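PDB 6JMG: DnaJ homolog subfamily C member 27-A from Xenopus laevis, which binds GTP and magnesium as a Rab-family small GTPase fused to a DnaJ domain, and is possibly involved in regulating the MEK/ERK pathway. Local coordinates for residues V81-E84 against F85-D88; E173-Q176 against A177-S180. All coordinates share one frame; numbering follows the deposited sequence.

Interaction 1: V81-E84 against F85-D88; sequences VRNE and FYKD
Arg82 and Phe85 are joined by a backbone hydrogen bond near helix 79-82. This short helix follows strand 63-72, whose end probably contributes to the GTP site, a position consistent with switch II of a Ras-like G domain. Phe85 N donates to Arg82 O at 2.9 Å and nearly straight, at 170°. It closes a four-residue turn, Arg82 to Phe85.

The charged pair lies on the outer side. Glu84 OE1 and Lys87 NZ form a salt bridge at 3.0 Å, and the hydrogen bond within it is weak. The two side chains approach at a slant. Lys87 NZ also makes a weak bond to Glu84 O, 3.4 Å away, so the ammonium spans the carboxylate and the main chain of one residue.

The aromatic contacts involve Phe85. Its CG is set beside its own backbone N (chi1 -57°), which swings the ring back toward Val81. Glu84 CB then lies over one face as a CH-pi contact, 4.2 Å from the ring centroid. At the rim, near the ring plane, Val81 O is 3.3 Å from Phe85 CE2. Beyond the turn, the ring meets Phe70 and Ile51.

The buried side holds Arg82 and Tyr86. They run side by side in the same direction, with guanidinium and ring planes 61° apart. Glu113 joins them: its OE1 forms a salt bridge with Arg82 NH2 and a hydrogen bond with Tyr86 OH. Arg82 NH1 bonds to Ala73 O. Between the pair themselves, Arg82 NE stays 3.9 Å from Tyr86 OH.

Interaction 2: E173-Q176 against A177-S180; sequences EMFQ and AFYS
The last helix of the G domain, residues 171-187, sets Phe175 and Tyr179 side by side, one turn apart. Both side chains point the same way. Their ring planes are inclined by 28°, but the rings are slid past each other and barely overlap, with centroids 5.7 Å apart. The closest approach is Phe175 CD1 to Tyr179 CE2, 3.5 Å.

Phe178 fits beside this pair. Its CG is anti to the backbone N (chi1 -174°), which carries the ring away from the helix toward strand 128-134. Its CD2 lies over one face of the Tyr179 ring, toward its rim, and 4.2 Å from Phe175 CD1. Met174 adds a Met-aromatic contact: SD is 5.2 Å from the Phe178 ring centroid and approaches obliquely. The methyl CE of Met174 covers part of one face of the Phe175 ring.

In the Ras-like alpha/beta fold this helix packs against the central sheet. Met174 and Phe178 rest on strand 128-134, Tyr179 reaches strand 51-60, and Phe175 stacks on Tyr36 of helix 29-38. Putting an alanine in place of Tyr179 would probably leave Phe175 CD1 and Phe178 CD2 without their neighbour and open a gap against Val58 and Ile60.

The polar contacts follow the main chain. Ala177 N, Phe178 N and Tyr179 N bond to Glu173 O, Met174 O and Phe175 O in the regular helical pattern. Gln176 O accepts two bonds from Ser180, from N at 3.1 Å and from OG at 2.6 Å. The donors come from opposite faces of the carbonyl plane. Ser180 OG stands beside its own backbone N (chi1 -46°), which turns the hydroxyl back to the carbonyl of Gln176.

Both interactions are local contacts within the Ras family domain, one at a helix end and one along a continuous helix. Their centres are 23 Å apart and they do not touch. Both have a buried side and an exposed side. Interaction 1 lies nearer the nucleotide, with the side chain of Arg82 about 7 Å from the bound GTP, and its buried side joins a charge and a hydroxyl at Glu113 amid apolar neighbours. Interaction 2 buries aromatic rings and a thioether against the sheet and helix 29-38, and its hydrogen bonds all end on main-chain carbonyls. Strand 51-60 is common to both, touched at Ile51 by 81-88 and at Val58 and Ile60 by 173-180.

Interaction 1: V81-E84 against F85-D88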
ATOM      1  N   VAL A  81     -19.622  -0.359   8.028  1.00 76.23           N
ATOM      2  CA  VAL A  81     -19.068   0.287   9.214  1.00 68.19           C
ATOM      3  C   VAL A  81     -17.600   0.634   8.994  1.00 67.52           C
ATOM      4  O   VAL A  81     -17.129   1.701   9.427  1.00 60.59           O
ATOM      5  CB  VAL A  81     -19.273  -0.596  10.458  1.00 67.99           C
ATOM      6  CG1 VAL A  81     -18.430  -0.077  11.602  1.00 44.90           C
ATOM      7  CG2 VAL A  81     -20.758  -0.650  10.854  1.00 61.24           C
ATOM      8  N   ARG A  82     -16.851  -0.257   8.323  1.00 62.88           N
ATOM      9  CA  ARG A  82     -15.410  -0.051   8.166  1.00 62.38           C
ATOM     10  C   ARG A  82     -15.081   1.047   7.165  1.00 67.94           C
ATOM     11  O   ARG A  82     -14.058   1.726   7.322  1.00 77.94           O
ATOM     12  CB  ARG A  82     -14.718  -1.318   7.656  1.00 63.66           C
ATOM     13  CG  ARG A  82     -14.822  -2.542   8.471  1.00 63.70           C
ATOM     14  CD  ARG A  82     -13.945  -3.626   7.850  1.00 71.88           C
ATOM     15  NE  ARG A  82     -14.367  -4.087   6.524  1.00 66.60           N
ATOM     16  CZ  ARG A  82     -14.955  -5.265   6.276  1.00 65.73           C
ATOM     17  NH1 ARG A  82     -15.207  -6.123   7.262  1.00 66.64           N
ATOM     18  NH2 ARG A  82     -15.296  -5.596   5.033  1.00 56.98           N
ATOM     19  N   ASN A  83     -15.945   1.269   6.163  1.00 67.61           N
ATOM     20  CA  ASN A  83     -15.568   2.132   5.038  1.00 71.07           C
ATOM     21  C   ASN A  83     -15.144   3.531   5.474  1.00 68.47           C
ATOM     22  O   ASN A  83     -14.283   4.136   4.832  1.00 72.86           O
ATOM     23  CB  ASN A  83     -16.734   2.259   4.063  1.00 84.71           C
ATOM     24  CG  ASN A  83     -16.927   1.023   3.236  1.00 99.75           C
ATOM     25  OD1 ASN A  83     -16.038   0.173   3.157  1.00107.42           O
ATOM     26  ND2 ASN A  83     -18.093   0.907   2.613  1.00102.99           N
ATOM     27  N   GLU A  84     -15.694   4.053   6.577  1.00 59.87           N
ATOM     28  CA  GLU A  84     -15.327   5.398   6.997  1.00 55.40           C
ATOM     29  C   GLU A  84     -13.879   5.515   7.457  1.00 67.15           C
ATOM     30  O   GLU A  84     -13.363   6.639   7.536  1.00 52.61           O
ATOM     31  CB  GLU A  84     -16.238   5.878   8.132  1.00 69.41           C
ATOM     32  CG  GLU A  84     -17.391   6.776   7.682  1.00 86.21           C
ATOM     33  CD  GLU A  84     -16.949   8.167   7.227  1.00 91.80           C
ATOM     34  OE1 GLU A  84     -17.350   8.545   6.117  1.00 95.47           O
ATOM     35  OE2 GLU A  84     -16.240   8.897   7.963  1.00 94.21           O
ATOM     36  N   PHE A  85     -13.195   4.411   7.777  1.00 55.72           N
ATOM     37  CA  PHE A  85     -11.949   4.572   8.509  1.00 53.11           C
ATOM     38  C   PHE A  85     -10.700   4.266   7.694  1.00 55.58           C
ATOM     39  O   PHE A  85      -9.602   4.261   8.258  1.00 63.91           O
ATOM     40  CB  PHE A  85     -11.992   3.741   9.787  1.00 55.32           C
ATOM     41  CG  PHE A  85     -13.148   4.080  10.665  1.00 56.11           C
ATOM     42  CD1 PHE A  85     -13.112   5.210  11.478  1.00 48.80           C
ATOM     43  CD2 PHE A  85     -14.292   3.297  10.653  1.00 55.51           C
ATOM     44  CE1 PHE A  85     -14.182   5.519  12.285  1.00 48.06           C
ATOM     45  CE2 PHE A  85     -15.366   3.608  11.452  1.00 49.69           C
ATOM     46  CZ  PHE A  85     -15.328   4.716  12.254  1.00 45.17           C
ATOM     47  N   TYR A  86     -10.814   4.124   6.376  1.00 55.66           N
ATOM     48  CA  TYR A  86      -9.612   3.879   5.588  1.00 57.50           C
ATOM     49  C   TYR A  86      -8.844   5.170   5.293  1.00 62.03           C
ATOM     50  O   TYR A  86      -7.621   5.130   5.107  1.00 64.43           O
ATOM     51  CB  TYR A  86      -9.960   3.177   4.273  1.00 48.33           C
ATOM     52  CG  TYR A  86     -10.406   1.730   4.365  1.00 59.25           C
ATOM     53  CD1 TYR A  86      -9.545   0.729   4.817  1.00 64.29           C
ATOM     54  CD2 TYR A  86     -11.673   1.352   3.940  1.00 63.70           C
ATOM     55  CE1 TYR A  86      -9.950  -0.609   4.870  1.00 56.84           C
ATOM     56  CE2 TYR A  86     -12.086   0.021   3.990  1.00 66.20           C
ATOM     57  CZ  TYR A  86     -11.225  -0.951   4.453  1.00 69.03           C
ATOM     58  OH  TYR A  86     -11.648  -2.263   4.498  1.00 70.26           O
ATOM     59  N   LYS A  87      -9.522   6.313   5.233  1.00 64.26           N
ATOM     60  CA  LYS A  87      -8.848   7.533   4.810  1.00 67.88           C
ATOM     61  C   LYS A  87      -7.804   7.997   5.828  1.00 63.12           C
ATOM     62  O   LYS A  87      -7.934   7.791   7.036  1.00 71.81           O
ATOM     63  CB  LYS A  87      -9.854   8.656   4.551  1.00 76.66           C
ATOM     64  CG  LYS A  87     -11.118   8.611   5.395  1.00 88.52           C
ATOM     65  CD  LYS A  87     -12.095   9.735   5.001  1.00 91.36           C
ATOM     66  CE  LYS A  87     -13.248   9.864   5.995  1.00 84.09           C
ATOM     67  NZ  LYS A  87     -14.445   9.120   5.514  1.00 81.21           N
ATOM     68  N   ASP A  88      -6.776   8.668   5.317  1.00 65.39           N
ATOM     69  CA  ASP A  88      -5.717   9.273   6.124  1.00 69.29           C
ATOM     70  C   ASP A  88      -5.039   8.236   7.015  1.00 69.76           C
ATOM     71  O   ASP A  88      -4.807   8.448   8.201  1.00 82.64           O
ATOM     72  CB  ASP A  88      -6.271  10.447   6.941  1.00 79.11           C
ATOM     73  CG  ASP A  88      -5.230  11.079   7.843  1.00 99.28           C
ATOM     74  OD1 ASP A  88      -4.154  11.480   7.335  1.00 97.78           O
ATOM     75  OD2 ASP A  88      -5.481  11.144   9.068  1.00109.34           O
TER

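Interaction 2: E173-Q176 against A177-S180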
ATOM      1  N   GLU A 173       9.049  -7.795  16.929  1.00 63.57           N
ATOM      2  CA  GLU A 173       9.854  -7.491  15.758  1.00 59.92           C
ATOM      3  C   GLU A 173       9.004  -6.835  14.685  1.00 67.67           C
ATOM      4  O   GLU A 173       9.418  -5.833  14.088  1.00 73.89           O
ATOM      5  CB  GLU A 173      10.513  -8.772  15.237  1.00 56.18           C
ATOM      6  CG  GLU A 173      11.456  -9.450  16.243  1.00 67.16           C
ATOM      7  CD  GLU A 173      10.761 -10.266  17.344  1.00 76.49           C
ATOM      8  OE1 GLU A 173       9.520 -10.347  17.375  1.00 82.24           O
ATOM      9  OE2 GLU A 173      11.469 -10.821  18.206  1.00 83.26           O
ATOM     10  N   MET A 174       7.779  -7.342  14.488  1.00 73.85           N
ATOM     11  CA  MET A 174       6.848  -6.739  13.531  1.00 67.39           C
ATOM     12  C   MET A 174       6.555  -5.290  13.901  1.00 66.74           C
ATOM     13  O   MET A 174       6.722  -4.382  13.085  1.00 61.61           O
ATOM     14  CB  MET A 174       5.548  -7.555  13.483  1.00 65.03           C
ATOM     15  CG  MET A 174       4.460  -7.002  12.537  1.00 66.01           C
ATOM     16  SD  MET A 174       3.400  -5.691  13.169  1.00 48.79           S
ATOM     17  CE  MET A 174       2.374  -6.675  14.235  1.00 71.76           C
ATOM     18  N   PHE A 175       6.163  -5.047  15.151  1.00 65.13           N
ATOM     19  CA  PHE A 175       5.832  -3.689  15.551  1.00 65.37           C
ATOM     20  C   PHE A 175       7.039  -2.766  15.491  1.00 64.83           C
ATOM     21  O   PHE A 175       6.900  -1.581  15.148  1.00 59.16           O
ATOM     22  CB  PHE A 175       5.207  -3.691  16.946  1.00 57.71           C
ATOM     23  CG  PHE A 175       3.724  -3.842  16.908  1.00 52.42           C
ATOM     24  CD1 PHE A 175       2.929  -2.837  16.380  1.00 52.32           C
ATOM     25  CD2 PHE A 175       3.124  -5.008  17.329  1.00 56.50           C
ATOM     26  CE1 PHE A 175       1.561  -2.978  16.309  1.00 57.58           C
ATOM     27  CE2 PHE A 175       1.753  -5.162  17.254  1.00 56.61           C
ATOM     28  CZ  PHE A 175       0.967  -4.144  16.743  1.00 57.00           C
ATOM     29  N   GLN A 176       8.235  -3.283  15.759  1.00 65.60           N
ATOM     30  CA  GLN A 176       9.401  -2.414  15.668  1.00 66.25           C
ATOM     31  C   GLN A 176       9.691  -2.063  14.217  1.00 63.57           C
ATOM     32  O   GLN A 176       9.977  -0.906  13.898  1.00 62.53           O
ATOM     33  CB  GLN A 176      10.611  -3.078  16.328  1.00 71.63           C
ATOM     34  CG  GLN A 176      11.876  -2.224  16.351  1.00 81.21           C
ATOM     35  CD  GLN A 176      11.890  -1.209  17.493  1.00 91.54           C
ATOM     36  OE1 GLN A 176      12.117  -0.021  17.275  1.00 98.41           O
ATOM     37  NE2 GLN A 176      11.647  -1.676  18.713  1.00 94.51           N
ATOM     38  N   ALA A 177       9.560  -3.029  13.311  1.00 61.76           N
ATOM     39  CA  ALA A 177       9.767  -2.723  11.905  1.00 59.34           C
ATOM     40  C   ALA A 177       8.657  -1.826  11.379  1.00 61.82           C
ATOM     41  O   ALA A 177       8.909  -0.919  10.578  1.00 65.06           O
ATOM     42  CB  ALA A 177       9.845  -4.011  11.103  1.00 50.80           C
ATOM     43  N   PHE A 178       7.428  -2.077  11.832  1.00 56.24           N
ATOM     44  CA  PHE A 178       6.257  -1.319  11.410  1.00 57.68           C
ATOM     45  C   PHE A 178       6.418   0.163  11.724  1.00 63.73           C
ATOM     46  O   PHE A 178       6.262   1.019  10.844  1.00 55.08           O
ATOM     47  CB  PHE A 178       5.044  -1.892  12.132  1.00 57.40           C
ATOM     48  CG  PHE A 178       3.701  -1.325  11.730  1.00 53.48           C
ATOM     49  CD1 PHE A 178       3.228  -1.422  10.434  1.00 56.78           C
ATOM     50  CD2 PHE A 178       2.861  -0.800  12.702  1.00 52.02           C
ATOM     51  CE1 PHE A 178       1.953  -0.974  10.109  1.00 46.62           C
ATOM     52  CE2 PHE A 178       1.597  -0.337  12.384  1.00 54.53           C
ATOM     53  CZ  PHE A 178       1.142  -0.429  11.091  1.00 51.35           C
ATOM     54  N   TYR A 179       6.719   0.484  12.986  1.00 60.57           N
ATOM     55  CA  TYR A 179       6.776   1.881  13.393  1.00 61.54           C
ATOM     56  C   TYR A 179       8.019   2.566  12.856  1.00 70.50           C
ATOM     57  O   TYR A 179       8.004   3.783  12.637  1.00 78.06           O
ATOM     58  CB  TYR A 179       6.694   1.998  14.915  1.00 63.20           C
ATOM     59  CG  TYR A 179       5.317   1.708  15.477  1.00 61.40           C
ATOM     60  CD1 TYR A 179       4.197   2.326  14.952  1.00 53.62           C
ATOM     61  CD2 TYR A 179       5.138   0.786  16.519  1.00 66.98           C
ATOM     62  CE1 TYR A 179       2.929   2.074  15.465  1.00 68.55           C
ATOM     63  CE2 TYR A 179       3.868   0.517  17.042  1.00 64.34           C
ATOM     64  CZ  TYR A 179       2.766   1.172  16.510  1.00 72.24           C
ATOM     65  OH  TYR A 179       1.495   0.933  17.002  1.00 73.18           O
ATOM     66  N   SER A 180       9.102   1.819  12.632  1.00 71.30           N
ATOM     67  CA  SER A 180      10.264   2.463  12.037  1.00 69.46           C
ATOM     68  C   SER A 180       9.999   2.834  10.586  1.00 68.18           C
ATOM     69  O   SER A 180      10.341   3.935  10.154  1.00 70.63           O
ATOM     70  CB  SER A 180      11.490   1.572  12.148  1.00 69.59           C
ATOM     71  OG  SER A 180      11.604   1.041  13.457  1.00 87.20           O
TER